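Local atomic coordinates of xyloglucan-specific endo-beta-1,4-glucanase BoGH5A (Bacteroides ovatus, PDB entry 3ZMR), a protein that cleaves the beta-1,4-glucan backbone of xyloglucan internally, with retention of the beta configuration, releasing xyloglucan oligosaccharides. Residues 354-360 against 414-419; 273-278 against 315-319; 7-11 against 29-33; 43-47 against 59-63. The contacts are given in a common frame with arbitrary orientation. Residue numbers count along the deposited sequence, not the author numbering.

Interaction 1 of 4, residues 354-360 against 414-419. With EDO (1,2-ethanediol), chain F.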
loop_
_atom_site.group_PDB
_atom_site.type_symbol
_atom_site.label_atom_id
_atom_site.label_comp_id
_atom_site.label_asym_id
_atom_site.label_seq_id
_atom_site.Cartn_x
_atom_site.Cartn_y
_atom_site.Cartn_z
ATOM N N SER A 354 -24.852 15.522 7.182
ATOM C CA SER A 354 -24.039 16.630 7.658
ATOM C C SER A 354 -23.482 16.422 9.075
ATOM O O SER A 354 -22.612 17.183 9.512
ATOM C CB SER A 354 -24.829 17.965 7.620
ATOM O OG SER A 354 -25.954 17.873 8.471
ATOM N N GLN A 355 -24.047 15.444 9.806
ATOM C CA GLN A 355 -23.741 15.235 11.210
ATOM C C GLN A 355 -23.145 13.845 11.425
ATOM O O GLN A 355 -23.283 12.949 10.583
ATOM C CB GLN A 355 -24.996 15.356 12.069
ATOM C CG GLN A 355 -25.568 16.768 11.998
ATOM C CD GLN A 355 -26.917 16.908 12.682
ATOM O OE1 GLN A 355 -27.491 15.941 13.195
ATOM N NE2 GLN A 355 -27.441 18.117 12.670
ATOM N N TRP A 356 -22.488 13.708 12.565
ATOM C CA TRP A 356 -21.805 12.459 12.942
ATOM C C TRP A 356 -21.685 12.351 14.460
ATOM O O TRP A 356 -21.387 13.333 15.134
ATOM C CB TRP A 356 -20.377 12.423 12.313
ATOM C CG TRP A 356 -19.671 11.164 12.734
ATOM C CD1 TRP A 356 -19.740 9.927 12.102
ATOM C CD2 TRP A 356 -18.903 10.947 13.938
ATOM N NE1 TRP A 356 -19.059 8.981 12.829
ATOM C CE2 TRP A 356 -18.529 9.567 13.956
ATOM C CE3 TRP A 356 -18.489 11.774 15.001
ATOM C CZ2 TRP A 356 -17.813 9.000 15.027
ATOM C CZ3 TRP A 356 -17.760 11.211 16.040
ATOM C CH2 TRP A 356 -17.403 9.831 16.029
ATOM N N GLY A 357 -21.884 11.143 14.986
ATOM C CA GLY A 357 -21.447 10.810 16.333
ATOM C C GLY A 357 -22.537 10.866 17.393
ATOM O O GLY A 357 -23.659 11.297 17.148
ATOM N N ALA A 358 -22.166 10.426 18.584
ATOM C CA ALA A 358 -23.114 10.264 19.720
ATOM C C ALA A 358 -23.872 11.553 20.049
ATOM O O ALA A 358 -25.065 11.505 20.337
ATOM C CB ALA A 358 -22.387 9.747 20.953
ATOM N N ALA A 359 -23.179 12.689 19.951
ATOM C CA ALA A 359 -23.772 14.006 20.253
ATOM C C ALA A 359 -24.964 14.336 19.352
ATOM O O ALA A 359 -25.830 15.141 19.727
ATOM C CB ALA A 359 -22.719 15.100 20.160
ATOM N N PHE A 360 -25.015 13.704 18.184
ATOM C CA PHE A 360 -26.092 13.914 17.199
ATOM C C PHE A 360 -26.958 12.704 16.892
ATOM O O PHE A 360 -27.668 12.683 15.883
ATOM C CB PHE A 360 -25.497 14.484 15.911
ATOM C CG PHE A 360 -24.854 15.802 16.124
ATOM C CD1 PHE A 360 -25.640 16.937 16.349
ATOM C CD2 PHE A 360 -23.487 15.915 16.178
ATOM C CE1 PHE A 360 -25.040 18.150 16.590
ATOM C CE2 PHE A 360 -22.882 17.120 16.426
ATOM C CZ PHE A 360 -23.663 18.240 16.641
ATOM N N LYS A 414 -18.972 21.030 14.165
ATOM C CA LYS A 414 -18.723 20.240 15.374
ATOM C C LYS A 414 -18.563 18.765 15.035
ATOM O O LYS A 414 -17.631 18.108 15.520
ATOM C CB LYS A 414 -19.844 20.420 16.416
ATOM C CG LYS A 414 -19.662 19.561 17.672
ATOM C CD LYS A 414 -20.745 19.768 18.726
ATOM C CE LYS A 414 -20.268 19.290 20.095
ATOM N NZ LYS A 414 -20.014 17.826 20.108
ATOM N N SER A 415 -19.443 18.254 14.195
ATOM C CA SER A 415 -19.439 16.854 13.796
ATOM C C SER A 415 -18.101 16.512 13.141
ATOM O O SER A 415 -17.558 15.438 13.388
ATOM C CB SER A 415 -20.560 16.594 12.795
ATOM O OG SER A 415 -21.832 16.515 13.448
ATOM N N ARG A 416 -17.623 17.364 12.246
ATOM C CA ARG A 416 -16.328 17.110 11.574
ATOM C C ARG A 416 -15.245 16.932 12.616
ATOM O O ARG A 416 -14.403 16.009 12.549
ATOM C CB ARG A 416 -15.877 18.221 10.631
ATOM C CG ARG A 416 -16.788 18.448 9.455
ATOM C CD ARG A 416 -16.213 19.574 8.615
ATOM N NE ARG A 416 -14.973 19.183 7.931
ATOM C CZ ARG A 416 -13.741 19.533 8.307
ATOM N NH1 ARG A 416 -13.515 20.331 9.347
ATOM N NH2 ARG A 416 -12.708 19.044 7.606
ATOM N N ASN A 417 -15.180 17.844 13.569
ATOM C CA ASN A 417 -14.117 17.804 14.583
ATOM C C ASN A 417 -14.254 16.642 15.568
ATOM O O ASN A 417 -13.258 16.023 15.958
ATOM C CB ASN A 417 -13.982 19.165 15.252
ATOM C CG ASN A 417 -13.448 20.198 14.293
ATOM O OD1 ASN A 417 -12.662 19.867 13.373
ATOM N ND2 ASN A 417 -13.884 21.433 14.450
ATOM N N ASP A 418 -15.482 16.274 15.902
ATOM C CA ASP A 418 -15.752 15.091 16.740
ATOM C C ASP A 418 -15.255 13.837 15.995
ATOM O O ASP A 418 -14.616 12.951 16.570
ATOM C CB ASP A 418 -17.257 14.970 17.061
ATOM C CG ASP A 418 -17.743 16.018 18.043
ATOM O OD1 ASP A 418 -16.908 16.734 18.683
ATOM O OD2 ASP A 418 -18.985 16.104 18.171
ATOM N N TYR A 419 -15.576 13.769 14.711
ATOM C CA TYR A 419 -15.220 12.638 13.850
ATOM C C TYR A 419 -13.682 12.506 13.714
ATOM O O TYR A 419 -13.109 11.439 13.893
ATOM C CB TYR A 419 -15.856 12.801 12.445
ATOM C CG TYR A 419 -15.428 11.742 11.464
ATOM C CD1 TYR A 419 -16.090 10.536 11.394
ATOM C CD2 TYR A 419 -14.354 11.956 10.621
ATOM C CE1 TYR A 419 -15.696 9.543 10.533
ATOM C CE2 TYR A 419 -13.972 10.985 9.703
ATOM C CZ TYR A 419 -14.644 9.778 9.657
ATOM O OH TYR A 419 -14.217 8.771 8.789
HETATM C C1 EDO F . -27.734 19.934 6.286
HETATM O O1 EDO F . -28.151 18.685 6.863
HETATM C C2 EDO F . -28.939 20.859 6.092
HETATM O O2 EDO F . -29.806 20.260 5.126
HETATM O O HOH W 1 -20.509 13.973 17.669
#
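A loop-on-helix contact joins residues 354-360, part of the long excursion that follows barrel strand 331-337, to residues 414-419 in the middle of helix 406-429. Trp356 is its centre. The indole lies against the helix with one face over Tyr419: the CA of Tyr419 makes a CH-pi contact 3.9 Å from the centroid of the six-membered ring, and the phenol turns its edge to the five-membered ring in a T-shaped pair, centroids 4.9 Å apart and planes at 84°. Both polar ends are held elsewhere, Trp356 NE1 by the carbonyl of Gly369 and Tyr419 OH by that of Asp339. The backbone is tied down by Ser415, whose OG accepts from Trp356 N at 3.0 Å and is also hydrogen-bonded to the carbonyl of Asn411 one helical turn earlier. Water 1 adds a second link, donating to Trp356 O (2.8 Å) and Asp418 OD2 (2.7 Å); the same carboxylate oxygen forms an intrahelical i to i+4 salt bridge with Lys414 NZ at 2.8 Å. Towards solvent, Phe360 covers Lys414, CZ to CD 3.9 Å, and Ala359 CB lies 3.8 Å from Lys414 NZ. With Tyr419 about 10 Å from the inferred nucleophile Glu395, side chain to side chain, this is structural packing away from the catalytic centre, a beta-alpha loop folded onto an outer helix of the (beta/alpha)8 barrel characteristic of family 5 glycoside hydrolases.

Interaction 2 of 4, residues 273-278 against 315-319. With EDO (1,2-ethanediol), chain G.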
loop_
_atom_site.group_PDB
_atom_site.type_symbol
_atom_site.label_atom_id
_atom_site.label_comp_id
_atom_site.label_asym_id
_atom_site.label_seq_id
_atom_site.Cartn_x
_atom_site.Cartn_y
_atom_site.Cartn_z
ATOM N N PRO A 273 -14.529 -7.934 -6.026
ATOM C CA PRO A 273 -13.314 -8.407 -6.695
ATOM C C PRO A 273 -13.148 -9.924 -6.626
ATOM O O PRO A 273 -13.638 -10.585 -5.689
ATOM C CB PRO A 273 -12.186 -7.704 -5.907
ATOM C CG PRO A 273 -12.849 -6.485 -5.371
ATOM C CD PRO A 273 -14.212 -6.963 -4.967
ATOM N N THR A 274 -12.410 -10.440 -7.587
ATOM C CA THR A 274 -12.222 -11.877 -7.751
ATOM C C THR A 274 -10.841 -12.289 -7.263
ATOM O O THR A 274 -9.986 -11.434 -7.026
ATOM C CB THR A 274 -12.288 -12.231 -9.233
ATOM O OG1 THR A 274 -11.187 -11.599 -9.911
ATOM C CG2 THR A 274 -13.618 -11.766 -9.857
ATOM N N GLU A 275 -10.608 -13.589 -7.138
ATOM C CA GLU A 275 -9.294 -14.074 -6.763
ATOM C C GLU A 275 -8.206 -13.629 -7.755
ATOM O O GLU A 275 -7.075 -13.264 -7.342
ATOM C CB GLU A 275 -9.335 -15.581 -6.506
ATOM C CG GLU A 275 -10.056 -15.962 -5.198
ATOM C CD GLU A 275 -9.564 -15.223 -3.935
ATOM O OE1 GLU A 275 -8.337 -15.035 -3.727
ATOM O OE2 GLU A 275 -10.418 -14.830 -3.107
ATOM N N GLU A 276 -8.556 -13.573 -9.040
ATOM C CA GLU A 276 -7.663 -13.031 -10.064
ATOM C C GLU A 276 -7.278 -11.570 -9.732
ATOM O O GLU A 276 -6.099 -11.203 -9.784
ATOM C CB GLU A 276 -8.309 -13.105 -11.454
ATOM C CG GLU A 276 -7.560 -12.368 -12.535
ATOM C CD GLU A 276 -8.253 -12.374 -13.883
ATOM O OE1 GLU A 276 -9.483 -12.542 -13.926
ATOM O OE2 GLU A 276 -7.577 -12.166 -14.909
ATOM N N ASN A 277 -8.277 -10.752 -9.406
ATOM C CA ASN A 277 -8.013 -9.362 -9.081
ATOM C C ASN A 277 -7.048 -9.207 -7.885
ATOM O O ASN A 277 -6.097 -8.394 -7.928
ATOM C CB ASN A 277 -9.276 -8.593 -8.751
ATOM C CG ASN A 277 -10.302 -8.541 -9.881
ATOM O OD1 ASN A 277 -11.496 -8.507 -9.567
ATOM N ND2 ASN A 277 -9.883 -8.461 -11.158
ATOM N N TYR A 278 -7.276 -9.974 -6.815
ATOM C CA TYR A 278 -6.359 -9.924 -5.655
ATOM C C TYR A 278 -4.955 -10.417 -5.988
ATOM O O TYR A 278 -3.960 -9.849 -5.534
ATOM C CB TYR A 278 -6.936 -10.642 -4.448
ATOM C CG TYR A 278 -8.216 -10.044 -3.928
ATOM C CD1 TYR A 278 -8.278 -8.744 -3.454
ATOM C CD2 TYR A 278 -9.388 -10.796 -3.925
ATOM C CE1 TYR A 278 -9.460 -8.207 -2.987
ATOM C CE2 TYR A 278 -10.580 -10.275 -3.442
ATOM C CZ TYR A 278 -10.612 -8.960 -2.998
ATOM O OH TYR A 278 -11.772 -8.399 -2.488
ATOM N N LYS A 315 -10.791 -5.590 2.943
ATOM C CA LYS A 315 -10.065 -6.329 1.906
ATOM C C LYS A 315 -8.601 -6.601 2.279
ATOM O O LYS A 315 -8.001 -7.590 1.822
ATOM C CB LYS A 315 -10.195 -5.675 0.530
ATOM C CG LYS A 315 -11.609 -5.747 -0.055
ATOM C CD LYS A 315 -11.735 -4.975 -1.352
ATOM C CE LYS A 315 -13.123 -5.091 -1.947
ATOM N NZ LYS A 315 -14.154 -4.443 -1.113
ATOM N N ALA A 316 -8.007 -5.701 3.063
ATOM C CA ALA A 316 -6.647 -5.956 3.579
ATOM C C ALA A 316 -6.656 -7.209 4.448
ATOM O O ALA A 316 -5.873 -8.149 4.258
ATOM C CB ALA A 316 -6.130 -4.762 4.380
ATOM N N VAL A 317 -7.550 -7.217 5.423
ATOM C CA VAL A 317 -7.650 -8.307 6.371
ATOM C C VAL A 317 -7.910 -9.624 5.641
ATOM O O VAL A 317 -7.320 -10.656 5.968
ATOM C CB VAL A 317 -8.754 -8.024 7.408
ATOM C CG1 VAL A 317 -9.024 -9.235 8.293
ATOM C CG2 VAL A 317 -8.375 -6.825 8.282
ATOM N N ALA A 318 -8.790 -9.597 4.639
ATOM C CA ALA A 318 -9.201 -10.834 3.942
ATOM C C ALA A 318 -8.234 -11.291 2.841
ATOM O O ALA A 318 -8.150 -12.489 2.534
ATOM C CB ALA A 318 -10.613 -10.662 3.367
ATOM N N HIS A 319 -7.533 -10.357 2.201
ATOM C CA HIS A 319 -6.830 -10.683 0.954
ATOM C C HIS A 319 -5.407 -10.172 0.772
ATOM O O HIS A 319 -4.737 -10.567 -0.187
ATOM C CB HIS A 319 -7.651 -10.191 -0.251
ATOM C CG HIS A 319 -9.067 -10.669 -0.252
ATOM N ND1 HIS A 319 -9.403 -11.966 -0.551
ATOM C CD2 HIS A 319 -10.230 -10.017 -0.008
ATOM C CE1 HIS A 319 -10.715 -12.099 -0.478
ATOM N NE2 HIS A 319 -11.239 -10.926 -0.163
HETATM C C1 EDO G . -13.030 -8.670 1.601
HETATM O O1 EDO G . -13.767 -7.647 2.258
HETATM C C2 EDO G . -13.795 -9.370 0.474
HETATM O O2 EDO G . -13.883 -10.777 0.700
HETATM O O HOH W 2 -7.673 -13.903 -1.208
#
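Aromatic stacking dominates the meeting of residues 273-278 with 315-319. The rings of Tyr278 and His319 lie face to face, centroids 3.6 Å apart and planes 10° from parallel, and His319 CB adds a CH-pi contact 3.7 Å from the centroid of the Tyr278 ring. Tyr309 meets Tyr278 edge-to-face from outside the two segments. Van der Waals contacts come from the aliphatic part of Lys315, whose CE lies 3.7 Å from Pro273 CG and whose CG is 3.6 Å from Tyr278 OH. Polar links are indirect: water 2 joins Glu275 OE1 (2.8 Å) to His319 ND1 (2.7 Å), while His319 NE2 is hydrogen-bonded at 2.8 Å to O2 of an ethanediol probably carried over from crystallisation. Within 273-278, Asn277 N donates to Thr274 OG1 (3.1 Å) and Thr274 N to Asn277 OD1 (2.9 Å). This reciprocal pair is a capping box; it fixes the start of helix 275-293, where that helix packs against helix 313-319 on the outside of the TIM barrel.

Interaction 3 of 4, residues 7-11 against 29-33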
loop_
_atom_site.group_PDB
_atom_site.type_symbol
_atom_site.label_atom_id
_atom_site.label_comp_id
_atom_site.label_asym_id
_atom_site.label_seq_id
_atom_site.Cartn_x
_atom_site.Cartn_y
_atom_site.Cartn_z
ATOM N N SER A 7 4.785 -52.220 -11.603
ATOM C CA SER A 7 5.856 -51.384 -12.240
ATOM C C SER A 7 5.580 -49.895 -12.052
ATOM O O SER A 7 4.558 -49.379 -12.506
ATOM C CB SER A 7 5.988 -51.682 -13.734
ATOM O OG SER A 7 6.849 -50.742 -14.353
ATOM N N LEU A 8 6.522 -49.215 -11.406
ATOM C CA LEU A 8 6.390 -47.795 -11.066
ATOM C C LEU A 8 7.560 -47.012 -11.655
ATOM O O LEU A 8 8.731 -47.236 -11.296
ATOM C CB LEU A 8 6.327 -47.617 -9.548
ATOM C CG LEU A 8 6.226 -46.177 -9.032
ATOM C CD1 LEU A 8 4.910 -45.507 -9.426
ATOM C CD2 LEU A 8 6.393 -46.150 -7.522
ATOM N N GLU A 9 7.243 -46.087 -12.559
ATOM C CA GLU A 9 8.258 -45.358 -13.299
ATOM C C GLU A 9 8.019 -43.842 -13.257
ATOM O O GLU A 9 6.872 -43.345 -13.323
ATOM C CB GLU A 9 8.332 -45.864 -14.740
ATOM C CG GLU A 9 8.596 -47.370 -14.822
ATOM C CD GLU A 9 9.141 -47.820 -16.158
ATOM O OE1 GLU A 9 8.850 -47.169 -17.183
ATOM O OE2 GLU A 9 9.856 -48.843 -16.181
ATOM N N VAL A 10 9.115 -43.116 -13.075
ATOM C CA VAL A 10 9.124 -41.663 -13.175
ATOM C C VAL A 10 10.358 -41.231 -13.943
ATOM O O VAL A 10 11.482 -41.565 -13.548
ATOM C CB VAL A 10 9.157 -40.993 -11.800
ATOM C CG1 VAL A 10 9.239 -39.468 -11.937
ATOM C CG2 VAL A 10 7.938 -41.392 -10.987
ATOM N N ALA A 11 10.140 -40.499 -15.030
ATOM C CA ALA A 11 11.229 -40.045 -15.910
ATOM C C ALA A 11 12.302 -39.270 -15.134
ATOM O O ALA A 11 12.001 -38.570 -14.152
ATOM C CB ALA A 11 10.696 -39.219 -17.073
ATOM N N GLN A 29 4.845 -36.247 -14.493
ATOM C CA GLN A 29 4.101 -37.440 -14.876
ATOM C C GLN A 29 4.586 -38.648 -14.090
ATOM O O GLN A 29 5.775 -38.923 -14.016
ATOM C CB GLN A 29 4.170 -37.684 -16.391
ATOM C CG GLN A 29 3.189 -38.733 -16.909
ATOM C CD GLN A 29 3.212 -38.866 -18.418
ATOM O OE1 GLN A 29 4.271 -39.065 -19.023
ATOM N NE2 GLN A 29 2.052 -38.779 -19.039
ATOM N N ILE A 30 3.628 -39.367 -13.531
ATOM C CA ILE A 30 3.843 -40.637 -12.839
ATOM C C ILE A 30 3.323 -41.767 -13.749
ATOM O O ILE A 30 2.179 -41.752 -14.160
ATOM C CB ILE A 30 3.068 -40.688 -11.501
ATOM C CG1 ILE A 30 3.396 -39.476 -10.613
ATOM C CG2 ILE A 30 3.315 -42.017 -10.785
ATOM C CD1 ILE A 30 4.877 -39.190 -10.419
ATOM N N ASP A 31 4.177 -42.729 -14.085
ATOM C CA ASP A 31 3.780 -43.881 -14.905
ATOM C C ASP A 31 3.720 -45.106 -14.001
ATOM O O ASP A 31 4.677 -45.870 -13.891
ATOM C CB ASP A 31 4.782 -44.070 -16.047
ATOM C CG ASP A 31 4.304 -45.042 -17.118
ATOM O OD1 ASP A 31 3.225 -45.640 -16.981
ATOM O OD2 ASP A 31 5.027 -45.211 -18.121
ATOM N N GLY A 32 2.575 -45.294 -13.362
ATOM C CA GLY A 32 2.451 -46.312 -12.320
ATOM C C GLY A 32 1.410 -47.401 -12.526
ATOM O O GLY A 32 0.697 -47.426 -13.521
ATOM N N PRO A 33 1.306 -48.316 -11.558
ATOM C CA PRO A 33 0.367 -49.446 -11.647
ATOM C C PRO A 33 -1.048 -49.063 -11.258
ATOM O O PRO A 33 -1.368 -47.871 -11.200
ATOM C CB PRO A 33 0.970 -50.461 -10.673
ATOM C CG PRO A 33 1.651 -49.618 -9.648
ATOM C CD PRO A 33 2.168 -48.406 -10.365
HETATM O O HOH W 3 5.201 -48.515 -15.629
HETATM O O HOH W 4 7.454 -40.010 -15.818
#
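Residues 7-11 run antiparallel to the end of strand 24-31, adding a short edge segment to the beta-sandwich of the N-terminal BACON module. The pairing rests on one bridge, the hydrogen-bonded pair Glu9 and Asp31, in which Glu9 N donates to Asp31 O and Asp31 N to Glu9 O, both at 2.9 Å. Beyond it, water takes over. At one end, water 4 accepts from Ala11 N (2.8 Å) and donates to Gln29 O (2.7 Å), bridging backbones that have drawn too far apart to bond directly. At the other, water 3 donates to Asp31 O (3.2 Å), giving that carbonyl a second partner, and is hydrogen-bonded to Ser7 OG (3.1 Å). The opposite edge of strand 24-31 is served by strand 55-62, where Ile30 bonds with Gln56. Leu8 and Ile30 pack on Val77 of strand 71-78, and Leu8 and Val10 on Ile85 of strand 85-91. Among them, Val10 CG2 meets Ile30 CD1 at 3.8 Å, and Leu8 CD1 touches both Ile30 CG2 and Pro33 CD at 4.1 Å.

Interaction 4 of 4, residues 43-47 against 59-63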
loop_
_atom_site.group_PDB
_atom_site.type_symbol
_atom_site.label_atom_id
_atom_site.label_comp_id
_atom_site.label_asym_id
_atom_site.label_seq_id
_atom_site.Cartn_x
_atom_site.Cartn_y
_atom_site.Cartn_z
ATOM N N SER A 43 5.580 -29.360 4.609
ATOM C CA SER A 43 4.238 -28.796 4.443
ATOM C C SER A 43 4.167 -27.748 3.343
ATOM O O SER A 43 3.101 -27.524 2.788
ATOM C CB SER A 43 3.726 -28.207 5.764
ATOM O OG SER A 43 4.546 -27.145 6.212
ATOM N N TRP A 44 5.305 -27.135 3.011
ATOM C CA TRP A 44 5.337 -26.084 1.954
ATOM C C TRP A 44 5.431 -26.651 0.526
ATOM O O TRP A 44 5.352 -25.921 -0.467
ATOM C CB TRP A 44 6.492 -25.086 2.171
ATOM C CG TRP A 44 7.882 -25.717 2.292
ATOM C CD1 TRP A 44 8.534 -26.034 3.466
ATOM C CD2 TRP A 44 8.767 -26.139 1.230
ATOM N NE1 TRP A 44 9.753 -26.589 3.201
ATOM C CE2 TRP A 44 9.925 -26.685 1.849
ATOM C CE3 TRP A 44 8.709 -26.094 -0.182
ATOM C CZ2 TRP A 44 11.001 -27.186 1.121
ATOM C CZ3 TRP A 44 9.797 -26.601 -0.917
ATOM C CH2 TRP A 44 10.940 -27.121 -0.247
ATOM N N CYS A 45 5.613 -27.957 0.437
ATOM C CA CYS A 45 5.668 -28.685 -0.809
ATOM C C CYS A 45 4.473 -29.644 -0.857
ATOM O O CYS A 45 4.329 -30.537 -0.019
ATOM C CB CYS A 45 6.986 -29.452 -0.911
ATOM S SG CYS A 45 7.189 -30.384 -2.440
ATOM N N LYS A 46 3.591 -29.416 -1.820
ATOM C CA LYS A 46 2.361 -30.197 -1.939
ATOM C C LYS A 46 2.272 -30.931 -3.271
ATOM O O LYS A 46 2.666 -30.427 -4.311
ATOM C CB LYS A 46 1.121 -29.311 -1.725
ATOM C CG LYS A 46 0.903 -28.859 -0.276
ATOM C CD LYS A 46 0.694 -30.028 0.684
ATOM C CE LYS A 46 0.522 -29.562 2.120
ATOM N NZ LYS A 46 0.732 -30.668 3.095
ATOM N N SER A 47 1.725 -32.132 -3.204
ATOM C CA SER A 47 1.313 -32.915 -4.372
ATOM C C SER A 47 -0.186 -32.748 -4.587
ATOM O O SER A 47 -0.972 -32.766 -3.636
ATOM C CB SER A 47 1.616 -34.406 -4.188
ATOM O OG SER A 47 1.109 -35.174 -5.258
ATOM N N ASN A 59 0.667 -32.483 -10.114
ATOM C CA ASN A 59 1.288 -31.199 -9.828
ATOM C C ASN A 59 2.052 -31.195 -8.529
ATOM O O ASN A 59 1.592 -31.716 -7.514
ATOM C CB ASN A 59 0.272 -30.073 -9.838
ATOM C CG ASN A 59 0.040 -29.507 -11.214
ATOM O OD1 ASN A 59 0.078 -30.202 -12.229
ATOM N ND2 ASN A 59 -0.223 -28.226 -11.245
ATOM N N ILE A 60 3.257 -30.653 -8.595
ATOM C CA ILE A 60 4.036 -30.360 -7.393
ATOM C C ILE A 60 4.041 -28.834 -7.237
ATOM O O ILE A 60 4.455 -28.117 -8.154
ATOM C CB ILE A 60 5.479 -30.917 -7.481
ATOM C CG1 ILE A 60 5.456 -32.440 -7.732
ATOM C CG2 ILE A 60 6.252 -30.585 -6.208
ATOM C CD1 ILE A 60 4.713 -33.278 -6.694
ATOM N N THR A 61 3.537 -28.370 -6.093
ATOM C CA THR A 61 3.324 -26.952 -5.825
ATOM C C THR A 61 4.084 -26.543 -4.568
ATOM O O THR A 61 4.046 -27.227 -3.535
ATOM C CB THR A 61 1.818 -26.635 -5.666
ATOM O OG1 THR A 61 1.107 -27.165 -6.794
ATOM C CG2 THR A 61 1.564 -25.112 -5.577
ATOM N N VAL A 62 4.789 -25.426 -4.661
ATOM C CA VAL A 62 5.485 -24.871 -3.520
ATOM C C VAL A 62 4.855 -23.556 -3.104
ATOM O O VAL A 62 4.437 -22.741 -3.947
ATOM C CB VAL A 62 7.007 -24.679 -3.778
ATOM C CG1 VAL A 62 7.677 -26.025 -4.090
ATOM C CG2 VAL A 62 7.282 -23.641 -4.875
ATOM N N GLU A 63 4.841 -23.351 -1.796
ATOM C CA GLU A 63 4.513 -22.052 -1.229
ATOM C C GLU A 63 5.661 -21.085 -1.473
ATOM O O GLU A 63 6.804 -21.488 -1.687
ATOM C CB GLU A 63 4.265 -22.181 0.278
ATOM C CG GLU A 63 3.006 -22.941 0.637
ATOM C CD GLU A 63 2.825 -23.157 2.131
ATOM O OE1 GLU A 63 3.767 -22.884 2.920
ATOM O OE2 GLU A 63 1.730 -23.629 2.520
HETATM O O HOH W 5 1.622 -26.013 1.002
HETATM O O HOH W 6 3.706 -24.600 5.212
#
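Three backbone hydrogen bonds hold residues 43-47 to 59-63. Lys46 and Thr61 form a hydrogen-bonded antiparallel pair, with Lys46 N to Thr61 O at 2.8 Å and Thr61 N to Lys46 O at 2.9 Å, both nearly straight; Glu63 N then donates to Trp44 O at 2.9 Å, carrying the pairing back beyond the start of strand 45-47. Cys45 with Val62 and Ser47 with Ile60 are the non-hydrogen-bonded pairs, where CA-H...O contacts fill in, the shortest from Val62 CA to Trp44 O at 3.2 Å. At the open end the Glu63 carboxylate reaches Ser43 through two waters: water 5 donates to Ser43 O and Glu63 OE2, each at 2.8 Å, and water 6 bonds Ser43 OG and Glu63 OE1, each at 2.9 Å. Strand 45-47 is the outer member of a three-stranded antiparallel sheet, with 55-62 central and 24-31 beyond it, one layer of the beta-sandwich of the BACON domain. Cys45, Ile60 and Val62 face its interior, where Cys45 SG meets Ile60 CG2 at 3.9 Å and both residues touch Val75 of the opposing sheet. Lys46 and Thr61 project from the other face. Near the sheet's end the Trp44 indole sets its edge against Val62, CZ3 to CG1 3.9 Å, while Arg71 makes a cation-pi contact with the same indole.

How the interactions relate
From the N terminus, interaction 3 comes first, closing a loop of 17 residues that includes strand 16-19 and bringing the first modelled residues onto strand 24-31. Interaction 4 follows, closing a loop of 11 residues between 43-47 and 59-63, which pairs strands 45-47 and 55-62; because 24-31 and 55-62 are neighbours, the two contacts share one sheet, their nearest atoms about 7 Å apart. The chain then enters the catalytic barrel. Interaction 2 spans 36 residues and ties two outer helices there, and interaction 1 spans 53, fastening a long loop to helix 406-429; their centres are 32 Å apart. All four contacts lie in series, none nested or crossed, and interactions 1 and 3 sit 70 Å apart between centres.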